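Local coordinates for protein F420-dependent methylenetetrahydromethanopterin dehydrogenase (Methanopyrus kandleri, PDB 3IQF) that catalyses the reversible, coenzyme F420-dependent reduction of methenyl-tetrahydromethanopterin to methylene-tetrahydromethanopterin in methanogenesis from carbon dioxide, at residues D122-A127 with E219-E224. Sequence-based numbering, arbitrary orientation.
Sequences DAMLGA and EGCFVE. With E4M (1-{4-[(6S,6aR,7R)-3-amino-6,7-dimethyl-1-oxo-1,2,5,6,6a,7-hexahydro-8H-imidazo[1,5-f]pteridin-10-ium-8-yl]phenyl}-1-deoxy-5-O-{5-O-[(S)-{[(1S)-1,3-dicarboxypropyl]oxy}(hydroxy)phosphoryl]-alpha-D-ribofuranosyl}-D-ribitol), chain M.
Met-124 overlaps Phe-222 with its terminal methyl, while its sulfur lies at the C15–C16 edge of the phenyl ring of the bound pterin E4M. The methyl, CE, comes within 3.7 Å of Phe-222 CE2. SD, 5.1 Å from the centroid of the Phe-222 ring and well off its normal, makes an oblique Met-aromatic contact, and lies 3.7 Å from E4M C16. With CG anti to the backbone N (chi1 -175°), the chain runs straight out to the sulfur; the bend at chi3 then brings CE up to Cys-221 CB as well. Cutting this side chain back to alanine is likely to open a gap at the edge of the E4M phenyl and leave the Phe-222 ring without its thioether neighbour. Beside this pair, Cys-221 SG lies 3.3 Å from Ala-127 N, next to the inverse gamma turn centred on Gly-126.

The two segments share the ligand. Ala-127 O accepts a hydrogen bond from E4M OX2 at 2.8 Å, Cys-221 O accepts one from OX4 at 3.2 Å, and the ribityl chain thus spans loop and helix. Leu-125 packs CG and both methyls against the pterin, CD2 approaching E4M C8A to 3.4 Å, and its backbone N donates a weak hydrogen bond to E4M OH4.

The contact thus forms one wall of the methenyl-tetrahydromethanopterin site, where the loop following strand 115-119 of the parallel sheet, on its way to helix 134-150, meets the C-terminal part of helix 197-223.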
ATOM      1  N   ASP A 122       2.707   5.114  24.993  1.00 26.58           N
ATOM      2  CA  ASP A 122       3.123   6.518  24.768  1.00 26.86           C
ATOM      3  C   ASP A 122       4.637   6.648  24.885  1.00 26.73           C
ATOM      4  O   ASP A 122       5.166   7.149  25.884  1.00 26.70           O
ATOM      5  CB  ASP A 122       2.427   7.431  25.761  1.00 27.55           C
ATOM      6  CG  ASP A 122       2.242   8.852  25.230  1.00 29.72           C
ATOM      7  OD1 ASP A 122       3.085   9.348  24.419  1.00 30.75           O
ATOM      8  OD2 ASP A 122       1.252   9.479  25.684  1.00 32.44           O
ATOM      9  N   ALA A 123       5.325   6.140  23.866  1.00 26.78           N
ATOM     10  CA  ALA A 123       6.759   5.826  23.948  1.00 26.13           C
ATOM     11  C   ALA A 123       7.638   7.041  23.773  1.00 26.03           C
ATOM     12  O   ALA A 123       7.329   7.904  22.960  1.00 26.47           O
ATOM     13  CB  ALA A 123       7.111   4.822  22.899  1.00 26.58           C
ATOM     14  N   MET A 124       8.760   7.089  24.502  1.00 25.58           N
ATOM     15  CA  MET A 124       9.755   8.122  24.244  1.00 25.69           C
ATOM     16  C   MET A 124      10.320   7.984  22.824  1.00 25.63           C
ATOM     17  O   MET A 124      10.593   6.875  22.363  1.00 24.72           O
ATOM     18  CB  MET A 124      10.905   8.060  25.232  1.00 25.93           C
ATOM     19  CG  MET A 124      11.885   9.200  25.048  1.00 27.69           C
ATOM     20  SD  MET A 124      13.336   9.045  26.091  1.00 31.79           S
ATOM     21  CE  MET A 124      14.261   7.754  25.292  1.00 30.01           C
ATOM     22  N   LEU A 125      10.526   9.130  22.185  1.00 25.48           N
ATOM     23  CA  LEU A 125      11.074   9.188  20.837  1.00 25.86           C
ATOM     24  C   LEU A 125      12.619   9.176  20.838  1.00 25.86           C
ATOM     25  O   LEU A 125      13.260   9.124  21.884  1.00 25.04           O
ATOM     26  CB  LEU A 125      10.504  10.398  20.070  1.00 26.02           C
ATOM     27  CG  LEU A 125      10.505  11.790  20.721  1.00 26.84           C
ATOM     28  CD1 LEU A 125      11.925  12.241  20.998  1.00 28.67           C
ATOM     29  CD2 LEU A 125       9.779  12.793  19.830  1.00 27.39           C
ATOM     30  N   GLY A 126      13.196   9.229  19.638  1.00 25.71           N
ATOM     31  CA  GLY A 126      14.626   9.039  19.423  1.00 25.77           C
ATOM     32  C   GLY A 126      15.356  10.366  19.495  1.00 25.62           C
ATOM     33  O   GLY A 126      15.792  10.926  18.482  1.00 25.75           O
ATOM     34  N   ALA A 127      15.469  10.879  20.703  1.00 25.67           N
ATOM     35  CA  ALA A 127      15.916  12.265  20.936  1.00 25.65           C
ATOM     36  C   ALA A 127      17.463  12.427  20.935  1.00 25.16           C
ATOM     37  O   ALA A 127      18.100  12.697  21.978  1.00 26.03           O
ATOM     38  CB  ALA A 127      15.295  12.797  22.267  1.00 26.43           C
ATOM     39  N   GLU A 219      17.622   2.720  24.662  1.00 25.35           N
ATOM     40  CA  GLU A 219      18.940   2.226  24.275  1.00 25.18           C
ATOM     41  C   GLU A 219      19.702   3.284  23.467  1.00 24.65           C
ATOM     42  O   GLU A 219      20.843   3.601  23.766  1.00 24.52           O
ATOM     43  CB  GLU A 219      18.847   0.926  23.465  1.00 25.68           C
ATOM     44  CG  GLU A 219      20.218   0.314  23.146  1.00 27.37           C
ATOM     45  CD  GLU A 219      20.150  -0.851  22.158  1.00 31.89           C
ATOM     46  OE1 GLU A 219      19.093  -1.519  22.080  1.00 31.30           O
ATOM     47  OE2 GLU A 219      21.159  -1.097  21.464  1.00 35.56           O
ATOM     48  N   GLY A 220      19.064   3.849  22.459  1.00 24.24           N
ATOM     49  CA  GLY A 220      19.742   4.825  21.604  1.00 24.46           C
ATOM     50  C   GLY A 220      20.087   6.143  22.285  1.00 24.81           C
ATOM     51  O   GLY A 220      21.093   6.792  21.962  1.00 24.99           O
ATOM     52  N   CYS A 221      19.270   6.565  23.237  1.00 25.25           N
ATOM     53  CA  CYS A 221      19.494   7.876  23.878  1.00 25.72           C
ATOM     54  C   CYS A 221      20.325   7.826  25.134  1.00 26.14           C
ATOM     55  O   CYS A 221      21.032   8.806  25.419  1.00 26.34           O
ATOM     56  CB  CYS A 221      18.174   8.533  24.221  1.00 25.41           C
ATOM     57  SG  CYS A 221      17.325   9.045  22.783  1.00 25.43           S
ATOM     58  N   PHE A 222      20.232   6.722  25.887  1.00 26.68           N
ATOM     59  CA  PHE A 222      20.844   6.640  27.216  1.00 27.15           C
ATOM     60  C   PHE A 222      21.908   5.557  27.403  1.00 27.95           C
ATOM     61  O   PHE A 222      22.676   5.615  28.373  1.00 27.47           O
ATOM     62  CB  PHE A 222      19.761   6.430  28.289  1.00 27.68           C
ATOM     63  CG  PHE A 222      18.740   7.549  28.362  1.00 27.84           C
ATOM     64  CD1 PHE A 222      19.130   8.837  28.686  1.00 29.24           C
ATOM     65  CD2 PHE A 222      17.409   7.300  28.148  1.00 28.83           C
ATOM     66  CE1 PHE A 222      18.201   9.867  28.760  1.00 30.24           C
ATOM     67  CE2 PHE A 222      16.459   8.327  28.218  1.00 29.47           C
ATOM     68  CZ  PHE A 222      16.854   9.604  28.526  1.00 29.35           C
ATOM     69  N   VAL A 223      21.972   4.563  26.521  1.00 27.93           N
ATOM     70  CA  VAL A 223      22.918   3.465  26.756  1.00 28.26           C
ATOM     71  C   VAL A 223      24.026   3.500  25.719  1.00 28.44           C
ATOM     72  O   VAL A 223      25.213   3.558  26.093  1.00 27.97           O
ATOM     73  CB  VAL A 223      22.269   2.067  26.696  1.00 28.73           C
ATOM     74  CG1 VAL A 223      23.335   0.991  26.996  1.00 28.67           C
ATOM     75  CG2 VAL A 223      21.102   1.977  27.671  1.00 29.34           C
ATOM     76  N   GLU A 224      23.644   3.453  24.436  1.00 27.78           N
ATOM     77  CA  GLU A 224      24.613   3.467  23.362  1.00 27.98           C
ATOM     78  C   GLU A 224      25.274   4.836  23.324  1.00 28.08           C
ATOM     79  O   GLU A 224      24.597   5.843  23.353  1.00 28.07           O
ATOM     80  CB  GLU A 224      23.956   3.176  22.012  1.00 28.00           C
ATOM     81  CG  GLU A 224      24.922   3.278  20.816  1.00 28.37           C
ATOM     82  CD  GLU A 224      26.025   2.250  20.886  1.00 30.45           C
ATOM     83  OE1 GLU A 224      27.234   2.625  20.881  1.00 27.83           O
ATOM     84  OE2 GLU A 224      25.668   1.061  20.961  1.00 30.78           O
TER
HETATM   85  N1  E4M M 284       6.760  13.926  22.066  0.90 42.17           N
HETATM   86  C2  E4M M 284       6.325  12.716  22.471  0.90 40.46           C
HETATM   87  N3  E4M M 284       7.150  11.903  23.198  0.90 42.84           N
HETATM   88  C4  E4M M 284       8.423  12.284  23.518  0.90 43.62           C
HETATM   89  N5  E4M M 284      10.145  14.052  23.337  0.90 43.51           N
HETATM   90  C6  E4M M 284      10.266  15.493  23.540  0.90 44.12           C
HETATM   91  C7  E4M M 284       9.753  16.104  22.229  0.90 42.89           C
HETATM   92  N8  E4M M 284       8.432  15.556  21.914  0.90 41.57           N
HETATM   93  C9  E4M M 284      11.762  15.717  23.909  0.90 44.81           C
HETATM   94  PA  E4M M 284      28.476  15.245  21.286  0.90 73.05           P
HETATM   95  C10 E4M M 284      11.127  13.494  24.232  0.90 42.35           C
HETATM   96  N10 E4M M 284      12.129  14.466  24.607  0.90 45.74           N
HETATM   97  C11 E4M M 284      15.954  13.306  26.001  0.90 45.99           C
HETATM   98  C12 E4M M 284      15.787  14.523  25.340  0.90 45.74           C
HETATM   99  C13 E4M M 284      14.530  14.893  24.875  0.90 43.93           C
HETATM  100  C14 E4M M 284      13.419  14.078  25.079  0.90 45.06           C
HETATM  101  C15 E4M M 284      13.579  12.844  25.757  0.90 43.89           C
HETATM  102  C16 E4M M 284      14.845  12.465  26.195  0.90 45.78           C
HETATM  103  O2A E4M M 284      27.931  16.639  21.624  0.90 71.41           O
HETATM  104  C1J E4M M 284      23.100  14.494  22.941  0.90 53.03           C
HETATM  105  O1A E4M M 284      29.174  15.099  19.940  0.90 70.42           O
HETATM  106  C2J E4M M 284      22.746  15.194  21.630  0.90 53.67           C
HETATM  107  O2J E4M M 284      21.345  15.155  21.371  0.90 51.84           O
HETATM  108  O3A E4M M 284      29.150  14.518  22.429  0.90 71.22           O
HETATM  109  C3J E4M M 284      23.596  14.500  20.579  0.90 55.00           C
HETATM  110  O3J E4M M 284      22.973  13.358  20.045  0.90 53.39           O
HETATM  111  C4A E4M M 284       8.868  13.536  23.077  0.90 43.38           C
HETATM  112  C4J E4M M 284      24.798  14.030  21.376  0.90 58.48           C
HETATM  113  O4J E4M M 284      24.374  13.885  22.733  0.90 56.49           O
HETATM  114  C5J E4M M 284      25.894  15.068  21.342  0.90 62.29           C
HETATM  115  O5J E4M M 284      27.113  14.400  21.062  0.90 68.62           O
HETATM  116  C7M E4M M 284       9.655  17.637  22.284  0.90 41.25           C
HETATM  117  C8A E4M M 284       8.013  14.347  22.352  0.90 41.96           C
HETATM  118  C9M E4M M 284      11.943  16.959  24.798  0.90 45.45           C
HETATM  119  NA2 E4M M 284       5.057  12.346  22.165  0.90 39.40           N
HETATM  120  OH4 E4M M 284       9.186  11.518  24.174  0.90 40.94           O
HETATM  121  CX1 E4M M 284      17.325  12.884  26.495  0.90 46.86           C
HETATM  122  CX2 E4M M 284      18.366  12.827  25.386  0.90 47.39           C
HETATM  123  OX2 E4M M 284      18.149  11.670  24.558  0.90 48.99           O
HETATM  124  CX3 E4M M 284      19.774  12.699  25.959  0.90 49.05           C
HETATM  125  OX3 E4M M 284      20.152  13.814  26.767  0.90 48.98           O
HETATM  126  CX4 E4M M 284      20.763  12.532  24.818  0.90 48.81           C
HETATM  127  OX4 E4M M 284      21.912  11.867  25.327  0.90 51.63           O
HETATM  128  CX5 E4M M 284      21.164  13.834  24.164  0.90 48.61           C
HETATM  129  OX5 E4M M 284      22.191  13.460  23.253  0.90 49.43           O